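Local coordinates for protein KLLA0B12012p (Kluyveromyces lactis, PDB 6Y3P) that has a C-terminal ATP-grasp domain of the tubulin-tyrosine ligase family, partners the mRNA decapping enzyme Dcp2 and probably binds ATP and metal, at residues H216-V221 with L236-P241; T298-A303 with Y339-L344; G330-V335 with L343-A348. One frame throughout, in Å; residues are numbered along the deposited sequence. Where two conformers were deposited one is given.

Contact 1: H216-V221 with L236-P241; sequences HIRCYV and LALFAP
The two strands of a beta hairpin, 215-224 and 228-239, run side by side here in the antiparallel sheet of the ATP-grasp domain. Leu-236 and Leu-238 bring most of the apolar surface, and His-216 and Arg-218 answer them on the same face. Each leucine sits in a hydrogen-bonded pair: Leu-238 N reaches His-216 O at 3.0 Å almost along the C=O axis, while Arg-218 N meets Leu-236 O at 2.9 Å in the carbonyl plane. The reciprocal bonds, from His-216 N and Leu-236 N, complete both rings. Between them Ile-217 and Ala-237 form a non-hydrogen-bonded pair whose side chains leave by the other face, where helix 290-313 covers Ile-217.

In Leu-236 CG is anti to the carbonyl carbon, and with chi2 61° both methyls face the phenol of Tyr-220: CD1 comes to 3.9 Å from Tyr-220 CE2, and CD2 lies near the hydroxyl. Its CB rests beside Arg-218 CB. The arginine chain, bent at chi2 and chi3, takes the guanidinium past Leu-238 CD1 to a salt bridge with Asp-332 on the next strand, a residue that also takes a weak hydrogen bond from His-216 ND1.

Leu-238 works as the lid of the imidazole. His-216 holds CG in the crowded position between its backbone N and carbonyl carbon (chi1 63°), which swings the ring beneath the leucine. Leu-238 CB stands over the ring face in a CH-pi contact, 4.3 Å from the centroid, and Leu-238 CD1 touches Arg-218 CB at 3.6 Å and His-216 CE1 at 3.2 Å.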
ATOM      1  N   HIS A 216      -2.992 -10.708   5.190  1.00 43.94           N
ATOM      2  CA  HIS A 216      -2.122  -9.593   4.902  0.50 42.80           C
ATOM      3  C   HIS A 216      -2.540  -8.459   5.829  1.00 44.74           C
ATOM      4  O   HIS A 216      -3.630  -8.503   6.436  1.00 40.18           O
ATOM      5  CB  HIS A 216      -2.014  -9.225   3.408  0.50 43.50           C
ATOM      6  CG  HIS A 216      -3.280  -8.775   2.752  0.50 47.24           C
ATOM      7  ND1 HIS A 216      -3.496  -7.441   2.446  0.50 49.06           N
ATOM      8  CD2 HIS A 216      -4.326  -9.503   2.299  0.50 49.45           C
ATOM      9  CE1 HIS A 216      -4.661  -7.402   1.819  0.50 48.91           C
ATOM     10  NE2 HIS A 216      -5.214  -8.614   1.734  0.50 49.50           N
ATOM     11  N   ILE A 217      -1.623  -7.507   6.039  1.00 40.55           N
ATOM     12  CA  ILE A 217      -1.834  -6.360   6.896  1.00 38.92           C
ATOM     13  C   ILE A 217      -2.136  -5.150   6.005  1.00 43.98           C
ATOM     14  O   ILE A 217      -1.418  -4.863   5.044  1.00 43.33           O
ATOM     15  CB  ILE A 217      -0.668  -6.063   7.884  1.00 40.72           C
ATOM     16  CG1 ILE A 217      -0.427  -7.255   8.835  1.00 41.21           C
ATOM     17  CG2 ILE A 217      -0.954  -4.772   8.679  1.00 39.28           C
ATOM     18  CD1 ILE A 217       0.773  -7.138   9.760  1.00 43.36           C
ATOM     19  N   ARG A 218      -3.207  -4.451   6.332  1.00 42.24           N
ATOM     20  CA  ARG A 218      -3.550  -3.185   5.712  1.00 41.23           C
ATOM     21  C   ARG A 218      -3.175  -2.133   6.773  1.00 44.78           C
ATOM     22  O   ARG A 218      -3.771  -2.082   7.855  1.00 42.58           O
ATOM     23  CB  ARG A 218      -5.050  -3.116   5.348  1.00 40.91           C
ATOM     24  CG  ARG A 218      -5.523  -1.744   4.807  1.00 50.43           C
ATOM     25  CD  ARG A 218      -4.653  -1.272   3.658  1.00 59.58           C
ATOM     26  NE  ARG A 218      -5.411  -0.844   2.482  1.00 83.63           N
ATOM     27  CZ  ARG A 218      -5.945  -1.658   1.577  1.00103.49           C
ATOM     28  NH1 ARG A 218      -6.587  -1.161   0.527  1.00 95.09           N
ATOM     29  NH2 ARG A 218      -5.869  -2.976   1.731  1.00 93.11           N
ATOM     30  N   CYS A 219      -2.161  -1.331   6.465  1.00 41.76           N
ATOM     31  CA  CYS A 219      -1.675  -0.265   7.324  1.00 42.05           C
ATOM     32  C   CYS A 219      -2.022   1.111   6.671  1.00 46.07           C
ATOM     33  O   CYS A 219      -1.637   1.355   5.521  1.00 43.74           O
ATOM     34  CB  CYS A 219      -0.170  -0.445   7.531  1.00 42.81           C
ATOM     35  SG  CYS A 219       0.618   0.857   8.514  1.00 48.18           S
ATOM     36  N   TYR A 220      -2.804   1.977   7.369  1.00 43.00           N
ATOM     37  CA  TYR A 220      -3.093   3.321   6.834  1.00 42.05           C
ATOM     38  C   TYR A 220      -1.951   4.260   7.169  1.00 43.86           C
ATOM     39  O   TYR A 220      -1.552   4.369   8.324  1.00 41.70           O
ATOM     40  CB  TYR A 220      -4.424   3.883   7.327  1.00 43.60           C
ATOM     41  CG  TYR A 220      -5.575   2.998   6.916  1.00 44.77           C
ATOM     42  CD1 TYR A 220      -5.950   2.886   5.578  1.00 46.42           C
ATOM     43  CD2 TYR A 220      -6.261   2.231   7.855  1.00 45.75           C
ATOM     44  CE1 TYR A 220      -6.991   2.047   5.185  1.00 49.24           C
ATOM     45  CE2 TYR A 220      -7.313   1.394   7.477  1.00 47.62           C
ATOM     46  CZ  TYR A 220      -7.685   1.319   6.140  1.00 54.01           C
ATOM     47  OH  TYR A 220      -8.711   0.510   5.739  1.00 54.97           O
ATOM     48  N   VAL A 221      -1.392   4.885   6.142  1.00 41.23           N
ATOM     49  CA  VAL A 221      -0.252   5.773   6.237  1.00 41.14           C
ATOM     50  C   VAL A 221      -0.686   7.136   5.734  1.00 46.25           C
ATOM     51  O   VAL A 221      -1.170   7.231   4.613  1.00 46.21           O
ATOM     52  CB  VAL A 221       0.938   5.205   5.432  1.00 44.25           C
ATOM     53  CG1 VAL A 221       2.137   6.158   5.472  1.00 44.21           C
ATOM     54  CG2 VAL A 221       1.332   3.822   5.932  1.00 43.66           C
ATOM     55  N   LEU A 236      -5.044  -3.475  10.225  1.00 41.58           N
ATOM     56  CA  LEU A 236      -6.036  -4.495   9.907  1.00 44.29           C
ATOM     57  C   LEU A 236      -5.366  -5.738   9.397  1.00 48.24           C
ATOM     58  O   LEU A 236      -4.371  -5.666   8.667  1.00 48.09           O
ATOM     59  CB  LEU A 236      -6.983  -3.981   8.796  1.00 45.99           C
ATOM     60  CG  LEU A 236      -8.126  -3.009   9.142  1.00 53.35           C
ATOM     61  CD1 LEU A 236      -7.613  -1.726   9.729  1.00 55.07           C
ATOM     62  CD2 LEU A 236      -8.893  -2.637   7.908  1.00 54.01           C
ATOM     63  N   ALA A 237      -5.949  -6.875   9.733  1.00 43.53           N
ATOM     64  CA  ALA A 237      -5.536  -8.175   9.241  1.00 42.71           C
ATOM     65  C   ALA A 237      -6.743  -8.680   8.434  1.00 45.95           C
ATOM     66  O   ALA A 237      -7.842  -8.800   8.973  1.00 43.95           O
ATOM     67  CB  ALA A 237      -5.210  -9.120  10.396  1.00 42.75           C
ATOM     68  N   LEU A 238      -6.530  -8.885   7.131  1.00 43.17           N
ATOM     69  CA  LEU A 238      -7.526  -9.326   6.171  1.00 44.57           C
ATOM     70  C   LEU A 238      -7.151 -10.745   5.829  1.00 47.70           C
ATOM     71  O   LEU A 238      -6.105 -10.984   5.240  1.00 46.89           O
ATOM     72  CB  LEU A 238      -7.523  -8.411   4.910  1.00 45.35           C
ATOM     73  CG  LEU A 238      -7.323  -6.894   5.192  1.00 50.42           C
ATOM     74  CD1 LEU A 238      -6.505  -6.239   4.143  1.00 51.13           C
ATOM     75  CD2 LEU A 238      -8.599  -6.181   5.327  1.00 51.86           C
ATOM     76  N   PHE A 239      -7.974 -11.694   6.281  1.00 45.22           N
ATOM     77  CA  PHE A 239      -7.752 -13.129   6.110  1.00 44.80           C
ATOM     78  C   PHE A 239      -8.321 -13.682   4.815  1.00 52.36           C
ATOM     79  O   PHE A 239      -9.372 -13.229   4.342  1.00 50.26           O
ATOM     80  CB  PHE A 239      -8.332 -13.889   7.300  1.00 45.46           C
ATOM     81  CG  PHE A 239      -7.560 -13.651   8.571  1.00 45.18           C
ATOM     82  CD1 PHE A 239      -7.886 -12.594   9.417  1.00 46.98           C
ATOM     83  CD2 PHE A 239      -6.517 -14.497   8.940  1.00 44.42           C
ATOM     84  CE1 PHE A 239      -7.175 -12.380  10.602  1.00 46.75           C
ATOM     85  CE2 PHE A 239      -5.786 -14.262  10.108  1.00 46.46           C
ATOM     86  CZ  PHE A 239      -6.123 -13.207  10.930  1.00 44.42           C
ATOM     87  N   ALA A 240      -7.618 -14.678   4.257  1.00 52.59           N
ATOM     88  CA  ALA A 240      -8.012 -15.384   3.039  1.00 54.80           C
ATOM     89  C   ALA A 240      -9.230 -16.297   3.372  1.00 62.30           C
ATOM     90  O   ALA A 240      -9.390 -16.668   4.539  1.00 61.13           O
ATOM     91  CB  ALA A 240      -6.833 -16.204   2.514  1.00 55.38           C
ATOM     92  N   PRO A 241     -10.141 -16.612   2.420  1.00 62.70           N
ATOM     93  CA  PRO A 241     -11.325 -17.425   2.785  1.00 63.23           C
ATOM     94  C   PRO A 241     -11.043 -18.879   3.187  1.00 68.27           C
ATOM     95  O   PRO A 241     -11.675 -19.419   4.109  1.00 68.46           O
ATOM     96  CB  PRO A 241     -12.206 -17.350   1.529  1.00 65.22           C
ATOM     97  CG  PRO A 241     -11.259 -17.102   0.408  1.00 69.55           C
ATOM     98  CD  PRO A 241     -10.165 -16.235   0.986  1.00 64.92           C
TER

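Contact 2: T298-A303 with Y339-L344; sequences TQIHEA and YQVKLL
Gln-299, on the long helix 290-313, reaches across to the start of strand 341-347 and has the largest share of the surface buried here, with Val-341 next. Its CB already points at the strand and meets Val-341 CG2 at 3.8 Å. CG lies anti to the carbonyl carbon, and the chain then runs on extended (chi2 173°), carrying the amide out to the backbone of the loop that precedes the strand. At the tip the amide splits its two ends between two backbone groups. OE1 accepts the N-H of Val-341 at 2.9 Å; the bond is nearly straight at hydrogen, but the donor stands above the carbonyl plane of the amide, 37° out of it. NE2 donates to Tyr-339 O at 2.8 Å, and this partner lies in the amide plane. Together they fix the rotation of the amide, and NE2 has a further, weak bond to Glu-295 O one turn back in its own helix.

Gln-340, between the two gripped residues, lays its amide almost parallel to that of Gln-299, the planes 9° apart. Their OE1 atoms are both acceptors and do not bond; the amide nitrogen of Gln-340 is held by Asp-338 O. Deeper in, Ile-300 CG1 closes on Val-341 CG1 at 4.2 Å, the two side chains crossing at about a right angle. The arrangement is that of a helix packed on one face of an antiparallel sheet in an ATP-grasp domain, with a glutamine holding the end of the hairpin loop, where it enters strand 341-347.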
ATOM      1  N   THR A 298       7.474  -2.107  14.440  1.00 45.03           N
ATOM      2  CA  THR A 298       8.809  -1.525  14.273  1.00 44.85           C
ATOM      3  C   THR A 298       9.251  -1.676  12.818  1.00 47.06           C
ATOM      4  O   THR A 298       9.529  -0.658  12.186  1.00 46.96           O
ATOM      5  CB  THR A 298       9.726  -2.110  15.333  1.00 46.41           C
ATOM      6  OG1 THR A 298       9.140  -1.726  16.580  1.00 46.37           O
ATOM      7  CG2 THR A 298      11.177  -1.583  15.241  1.00 42.03           C
ATOM      8  N   GLN A 299       9.195  -2.906  12.259  1.00 43.35           N
ATOM      9  CA  GLN A 299       9.489  -3.161  10.827  1.00 43.33           C
ATOM     10  C   GLN A 299       8.630  -2.317   9.900  1.00 46.16           C
ATOM     11  O   GLN A 299       9.148  -1.783   8.919  1.00 47.79           O
ATOM     12  CB  GLN A 299       9.250  -4.625  10.444  1.00 44.47           C
ATOM     13  CG  GLN A 299      10.137  -5.634  11.144  1.00 46.31           C
ATOM     14  CD  GLN A 299       9.681  -7.026  10.794  1.00 54.57           C
ATOM     15  OE1 GLN A 299       9.855  -7.488   9.656  1.00 42.88           O
ATOM     16  NE2 GLN A 299       9.064  -7.716  11.765  1.00 44.36           N
ATOM     17  N   ILE A 300       7.325  -2.177  10.206  1.00 40.71           N
ATOM     18  CA  ILE A 300       6.412  -1.385   9.361  1.00 39.25           C
ATOM     19  C   ILE A 300       6.837   0.103   9.321  1.00 42.85           C
ATOM     20  O   ILE A 300       6.914   0.703   8.243  1.00 40.94           O
ATOM     21  CB  ILE A 300       4.919  -1.610   9.749  1.00 40.82           C
ATOM     22  CG1 ILE A 300       4.446  -2.966   9.176  1.00 40.04           C
ATOM     23  CG2 ILE A 300       4.023  -0.452   9.240  1.00 42.17           C
ATOM     24  CD1 ILE A 300       3.169  -3.613   9.790  1.00 38.96           C
ATOM     25  N   HIS A 301       7.130   0.675  10.481  1.00 38.80           N
ATOM     26  CA  HIS A 301       7.547   2.075  10.590  1.00 39.13           C
ATOM     27  C   HIS A 301       8.841   2.291   9.887  1.00 45.92           C
ATOM     28  O   HIS A 301       9.009   3.314   9.259  1.00 49.14           O
ATOM     29  CB  HIS A 301       7.739   2.446  12.050  1.00 40.58           C
ATOM     30  CG  HIS A 301       6.476   2.481  12.825  1.00 45.03           C
ATOM     31  ND1 HIS A 301       6.437   3.001  14.089  1.00 48.48           N
ATOM     32  CD2 HIS A 301       5.238   2.077  12.479  1.00 47.29           C
ATOM     33  CE1 HIS A 301       5.179   2.908  14.473  1.00 48.13           C
ATOM     34  NE2 HIS A 301       4.425   2.373  13.528  1.00 48.07           N
ATOM     35  N   GLU A 302       9.763   1.338   9.984  1.00 42.49           N
ATOM     36  CA  GLU A 302      11.035   1.438   9.308  1.00 42.26           C
ATOM     37  C   GLU A 302      10.894   1.396   7.795  1.00 44.46           C
ATOM     38  O   GLU A 302      11.504   2.214   7.106  1.00 44.10           O
ATOM     39  CB  GLU A 302      11.995   0.366   9.838  1.00 43.76           C
ATOM     40  CG  GLU A 302      13.459   0.703   9.651  1.00 57.34           C
ATOM     41  CD  GLU A 302      13.922   2.109   9.999  1.00 81.31           C
ATOM     42  OE1 GLU A 302      13.389   2.725  10.954  1.00 75.85           O
ATOM     43  OE2 GLU A 302      14.855   2.583   9.314  1.00 74.72           O
ATOM     44  N   ALA A 303      10.053   0.477   7.288  1.00 42.15           N
ATOM     45  CA  ALA A 303       9.809   0.264   5.860  1.00 42.53           C
ATOM     46  C   ALA A 303       9.113   1.454   5.185  1.00 48.42           C
ATOM     47  O   ALA A 303       9.500   1.841   4.071  1.00 47.48           O
ATOM     48  CB  ALA A 303       9.040  -1.026   5.639  1.00 42.69           C
ATOM     49  N   TYR A 339       7.629 -13.850  11.568  1.00 41.97           N
ATOM     50  CA  TYR A 339       7.100 -12.531  11.930  1.00 41.15           C
ATOM     51  C   TYR A 339       7.823 -11.397  11.187  1.00 44.56           C
ATOM     52  O   TYR A 339       7.918 -10.289  11.696  1.00 42.88           O
ATOM     53  CB  TYR A 339       7.066 -12.317  13.467  1.00 41.56           C
ATOM     54  CG  TYR A 339       6.422 -13.467  14.216  1.00 42.10           C
ATOM     55  CD1 TYR A 339       7.183 -14.541  14.672  1.00 43.11           C
ATOM     56  CD2 TYR A 339       5.052 -13.476  14.480  1.00 41.91           C
ATOM     57  CE1 TYR A 339       6.600 -15.605  15.348  1.00 40.86           C
ATOM     58  CE2 TYR A 339       4.452 -14.545  15.144  1.00 42.04           C
ATOM     59  CZ  TYR A 339       5.234 -15.604  15.581  1.00 48.23           C
ATOM     60  OH  TYR A 339       4.683 -16.650  16.268  1.00 47.12           O
ATOM     61  N   GLN A 340       8.270 -11.679   9.945  1.00 42.93           N
ATOM     62  CA  GLN A 340       8.926 -10.719   9.061  1.00 42.64           C
ATOM     63  C   GLN A 340       7.915 -10.148   8.081  1.00 47.00           C
ATOM     64  O   GLN A 340       7.166 -10.904   7.459  1.00 48.01           O
ATOM     65  CB  GLN A 340      10.139 -11.349   8.335  1.00 43.88           C
ATOM     66  CG  GLN A 340      11.273 -11.873   9.263  1.00 43.47           C
ATOM     67  CD  GLN A 340      11.607 -10.896  10.369  1.00 64.45           C
ATOM     68  OE1 GLN A 340      12.178  -9.832  10.132  1.00 67.96           O
ATOM     69  NE2 GLN A 340      11.183 -11.190  11.592  1.00 48.46           N
ATOM     70  N   VAL A 341       7.868  -8.817   7.962  1.00 42.81           N
ATOM     71  CA  VAL A 341       6.934  -8.163   7.041  1.00 42.41           C
ATOM     72  C   VAL A 341       7.529  -8.013   5.638  1.00 45.68           C
ATOM     73  O   VAL A 341       8.727  -7.863   5.462  1.00 43.05           O
ATOM     74  CB  VAL A 341       6.322  -6.806   7.541  1.00 45.85           C
ATOM     75  CG1 VAL A 341       5.822  -6.887   8.983  1.00 45.74           C
ATOM     76  CG2 VAL A 341       7.288  -5.641   7.365  1.00 45.19           C
ATOM     77  N   LYS A 342       6.665  -8.004   4.650  1.00 45.13           N
ATOM     78  CA  LYS A 342       7.087  -7.810   3.289  1.00 45.43           C
ATOM     79  C   LYS A 342       6.118  -6.898   2.621  1.00 46.93           C
ATOM     80  O   LYS A 342       4.934  -7.195   2.582  1.00 45.32           O
ATOM     81  CB  LYS A 342       7.338  -9.153   2.557  1.00 48.71           C
ATOM     82  CG  LYS A 342       8.845  -9.496   2.587  1.00 64.69           C
ATOM     83  CD  LYS A 342       9.171 -10.979   2.430  1.00 74.89           C
ATOM     84  CE  LYS A 342      10.668 -11.273   2.437  1.00 77.47           C
ATOM     85  NZ  LYS A 342      11.389 -10.735   1.235  1.00 77.29           N
ATOM     86  N   LEU A 343       6.595  -5.722   2.190  1.00 44.36           N
ATOM     87  CA  LEU A 343       5.713  -4.784   1.500  1.00 43.80           C
ATOM     88  C   LEU A 343       5.341  -5.337   0.128  1.00 49.27           C
ATOM     89  O   LEU A 343       6.208  -5.737  -0.651  1.00 48.96           O
ATOM     90  CB  LEU A 343       6.293  -3.355   1.395  1.00 43.25           C
ATOM     91  CG  LEU A 343       5.395  -2.321   0.699  1.00 46.56           C
ATOM     92  CD1 LEU A 343       4.130  -2.034   1.502  1.00 44.64           C
ATOM     93  CD2 LEU A 343       6.160  -1.054   0.417  1.00 52.05           C
ATOM     94  N   LEU A 344       4.039  -5.366  -0.142  1.00 47.84           N
ATOM     95  CA  LEU A 344       3.527  -5.854  -1.395  1.00 49.23           C
ATOM     96  C   LEU A 344       3.143  -4.686  -2.297  1.00 53.20           C
ATOM     97  O   LEU A 344       3.553  -4.658  -3.455  1.00 53.31           O
ATOM     98  CB  LEU A 344       2.340  -6.810  -1.138  1.00 49.82           C
ATOM     99  CG  LEU A 344       1.575  -7.309  -2.360  1.00 56.02           C
ATOM    100  CD1 LEU A 344       2.411  -8.315  -3.196  1.00 56.47           C
ATOM    101  CD2 LEU A 344       0.242  -7.916  -1.938  1.00 58.96           C
TER

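Contact 3: G330-V335 with L343-A348; sequences GFDFLV and LLEVNA
Val-346 sets its CG2 methyl over the middle of the Phe-331 ring, 3.7 Å from the centroid in a CH-pi contact, the two side chains lying alongside and pointing the same way. Leu-343, with CG anti to its backbone N, sends CD1 over the face of Phe-333, toward the rim, and the same methyl touches Phe-331 CD2 at 3.8 Å. On the other side of the sheet Leu-334 CD1 meets Leu-344 CD2.

The backbones pair as an antiparallel ladder broken by a classic beta bulge: Leu-344 and Glu-345 both face Asp-332, whose O accepts Leu-344 N at 2.8 Å and, weakly, Glu-345 N at 3.4 Å. At the polar edge, Asp-332 OD2 takes a bent, weak bond from Asn-347 ND2, and Glu-345 OE2 stands 4.2 Å from Asp-332 OD2; the nearness of like charges would tend to raise the pKa of one of the two acids, though the salt bridge from Arg-218 to Asp-332 OD1 probably offsets this.

Strand 326-335 lies between 341-347 and strand 215-224, with helix 290-313 over Phe-331 and Leu-343, and helix 78-81 against Val-346.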
ATOM      1  N   GLY A 330      -3.199   3.155   1.695  1.00 45.13           N
ATOM      2  CA  GLY A 330      -3.345   1.806   2.213  1.00 44.17           C
ATOM      3  C   GLY A 330      -2.124   0.972   1.878  1.00 48.05           C
ATOM      4  O   GLY A 330      -1.932   0.593   0.720  1.00 46.83           O
ATOM      5  N   PHE A 331      -1.255   0.718   2.883  1.00 45.74           N
ATOM      6  CA  PHE A 331      -0.056  -0.089   2.686  1.00 45.25           C
ATOM      7  C   PHE A 331      -0.360  -1.542   2.981  1.00 49.80           C
ATOM      8  O   PHE A 331      -0.828  -1.866   4.068  1.00 50.39           O
ATOM      9  CB  PHE A 331       1.114   0.405   3.538  1.00 45.77           C
ATOM     10  CG  PHE A 331       1.937   1.523   2.954  1.00 45.80           C
ATOM     11  CD1 PHE A 331       1.352   2.740   2.621  1.00 46.74           C
ATOM     12  CD2 PHE A 331       3.319   1.421   2.886  1.00 46.43           C
ATOM     13  CE1 PHE A 331       2.127   3.797   2.166  1.00 47.64           C
ATOM     14  CE2 PHE A 331       4.095   2.482   2.424  1.00 48.38           C
ATOM     15  CZ  PHE A 331       3.494   3.664   2.068  1.00 46.32           C
ATOM     16  N   ASP A 332      -0.115  -2.404   2.004  1.00 47.02           N
ATOM     17  CA  ASP A 332      -0.346  -3.832   2.152  1.00 48.12           C
ATOM     18  C   ASP A 332       0.947  -4.601   2.302  1.00 48.25           C
ATOM     19  O   ASP A 332       1.828  -4.597   1.418  1.00 48.68           O
ATOM     20  CB  ASP A 332      -1.244  -4.392   1.040  1.00 52.07           C
ATOM     21  CG  ASP A 332      -2.658  -3.835   1.157  1.00 74.53           C
ATOM     22  OD1 ASP A 332      -3.463  -4.402   1.943  1.00 76.58           O
ATOM     23  OD2 ASP A 332      -2.932  -2.787   0.539  1.00 85.03           O
ATOM     24  N   PHE A 333       1.059  -5.221   3.475  1.00 40.67           N
ATOM     25  CA  PHE A 333       2.171  -6.048   3.907  1.00 39.95           C
ATOM     26  C   PHE A 333       1.757  -7.512   4.098  1.00 45.68           C
ATOM     27  O   PHE A 333       0.692  -7.795   4.628  1.00 43.61           O
ATOM     28  CB  PHE A 333       2.698  -5.550   5.265  1.00 40.78           C
ATOM     29  CG  PHE A 333       3.377  -4.213   5.263  1.00 40.42           C
ATOM     30  CD1 PHE A 333       4.735  -4.107   5.004  1.00 42.35           C
ATOM     31  CD2 PHE A 333       2.679  -3.062   5.602  1.00 41.07           C
ATOM     32  CE1 PHE A 333       5.370  -2.853   5.033  1.00 42.50           C
ATOM     33  CE2 PHE A 333       3.310  -1.812   5.597  1.00 41.95           C
ATOM     34  CZ  PHE A 333       4.646  -1.720   5.307  1.00 39.54           C
ATOM     35  N   LEU A 334       2.650  -8.424   3.746  1.00 45.89           N
ATOM     36  CA  LEU A 334       2.537  -9.863   3.984  1.00 46.86           C
ATOM     37  C   LEU A 334       3.433 -10.165   5.211  1.00 49.47           C
ATOM     38  O   LEU A 334       4.417  -9.465   5.458  1.00 48.23           O
ATOM     39  CB  LEU A 334       3.054 -10.629   2.762  1.00 48.34           C
ATOM     40  CG  LEU A 334       2.025 -11.038   1.685  1.00 55.24           C
ATOM     41  CD1 LEU A 334       1.298  -9.857   1.098  1.00 57.52           C
ATOM     42  CD2 LEU A 334       2.694 -11.795   0.551  1.00 55.57           C
ATOM     43  N   VAL A 335       3.031 -11.134   6.018  1.00 45.76           N
ATOM     44  CA  VAL A 335       3.756 -11.563   7.199  1.00 45.26           C
ATOM     45  C   VAL A 335       4.125 -13.019   6.994  1.00 47.12           C
ATOM     46  O   VAL A 335       3.247 -13.831   6.663  1.00 46.42           O
ATOM     47  CB  VAL A 335       2.960 -11.387   8.527  1.00 49.73           C
ATOM     48  CG1 VAL A 335       3.889 -11.526   9.736  1.00 48.33           C
ATOM     49  CG2 VAL A 335       2.213 -10.049   8.567  1.00 49.90           C
ATOM     50  N   LEU A 343       6.595  -5.722   2.190  1.00 44.36           N
ATOM     51  CA  LEU A 343       5.713  -4.784   1.500  1.00 43.80           C
ATOM     52  C   LEU A 343       5.341  -5.337   0.128  1.00 49.27           C
ATOM     53  O   LEU A 343       6.208  -5.737  -0.651  1.00 48.96           O
ATOM     54  CB  LEU A 343       6.293  -3.355   1.395  1.00 43.25           C
ATOM     55  CG  LEU A 343       5.395  -2.321   0.699  1.00 46.56           C
ATOM     56  CD1 LEU A 343       4.130  -2.034   1.502  1.00 44.64           C
ATOM     57  CD2 LEU A 343       6.160  -1.054   0.417  1.00 52.05           C
ATOM     58  N   LEU A 344       4.039  -5.366  -0.142  1.00 47.84           N
ATOM     59  CA  LEU A 344       3.527  -5.854  -1.395  1.00 49.23           C
ATOM     60  C   LEU A 344       3.143  -4.686  -2.297  1.00 53.20           C
ATOM     61  O   LEU A 344       3.553  -4.658  -3.455  1.00 53.31           O
ATOM     62  CB  LEU A 344       2.340  -6.810  -1.138  1.00 49.82           C
ATOM     63  CG  LEU A 344       1.575  -7.309  -2.360  1.00 56.02           C
ATOM     64  CD1 LEU A 344       2.411  -8.315  -3.196  1.00 56.47           C
ATOM     65  CD2 LEU A 344       0.242  -7.916  -1.938  1.00 58.96           C
ATOM     66  N   GLU A 345       2.339  -3.736  -1.784  1.00 48.59           N
ATOM     67  CA  GLU A 345       1.851  -2.594  -2.577  1.00 47.48           C
ATOM     68  C   GLU A 345       1.354  -1.454  -1.715  1.00 48.30           C
ATOM     69  O   GLU A 345       1.098  -1.614  -0.511  1.00 46.26           O
ATOM     70  CB  GLU A 345       0.720  -3.031  -3.531  1.00 48.85           C
ATOM     71  CG  GLU A 345      -0.538  -3.497  -2.808  1.00 60.99           C
ATOM     72  CD  GLU A 345      -1.551  -4.271  -3.631  1.00 83.46           C
ATOM     73  OE1 GLU A 345      -1.480  -4.203  -4.878  1.00 57.77           O
ATOM     74  OE2 GLU A 345      -2.431  -4.928  -3.025  1.00 92.34           O
ATOM     75  N   VAL A 346       1.186  -0.301  -2.371  1.00 43.50           N
ATOM     76  CA  VAL A 346       0.676   0.926  -1.788  1.00 42.31           C
ATOM     77  C   VAL A 346      -0.547   1.267  -2.642  1.00 48.39           C
ATOM     78  O   VAL A 346      -0.452   1.334  -3.858  1.00 48.50           O
ATOM     79  CB  VAL A 346       1.771   2.039  -1.792  1.00 44.77           C
ATOM     80  CG1 VAL A 346       1.229   3.379  -1.300  1.00 44.17           C
ATOM     81  CG2 VAL A 346       3.007   1.617  -0.993  1.00 43.40           C
ATOM     82  N   ASN A 347      -1.700   1.394  -2.004  1.00 47.83           N
ATOM     83  CA  ASN A 347      -2.959   1.717  -2.665  1.00 48.70           C
ATOM     84  C   ASN A 347      -3.431   3.107  -2.271  1.00 53.62           C
ATOM     85  O   ASN A 347      -3.562   3.427  -1.088  1.00 52.31           O
ATOM     86  CB  ASN A 347      -4.053   0.678  -2.355  1.00 49.18           C
ATOM     87  CG  ASN A 347      -3.712  -0.714  -2.809  1.00 69.27           C
ATOM     88  OD1 ASN A 347      -3.635  -1.011  -4.005  1.00 64.18           O
ATOM     89  ND2 ASN A 347      -3.476  -1.591  -1.856  1.00 58.44           N
ATOM     90  N   ALA A 348      -3.655   3.924  -3.288  1.00 52.54           N
ATOM     91  CA  ALA A 348      -4.203   5.272  -3.215  1.00 53.14           C
ATOM     92  C   ALA A 348      -5.703   5.084  -3.108  1.00 56.89           C
ATOM     93  O   ALA A 348      -6.245   4.111  -3.658  1.00 54.39           O
ATOM     94  CB  ALA A 348      -3.891   6.033  -4.507  1.00 54.16           C
TER

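Following the chain from its N terminus, contact 1 comes first and joins the far ends of the hairpin 215-224/228-239, closing a 14-residue excursion. The chain then runs into helix 290-313, which opens contact 2, and returns as strand 326-335, where contact 3 begins. That strand lies inside the excursion that contact 2 closes, and contacts 2 and 3 end on overlapping parts of strand 341-347, sharing Leu-343 and Leu-344. Contacts 1 and 3 are stitched side by side, since Ile-217 N and Phe-333 O lie 2.7 Å apart, a probable hydrogen bond between neighbouring strands. The helix spans both hairpins: Ile-300 packs on Cys-219 as well as Val-341.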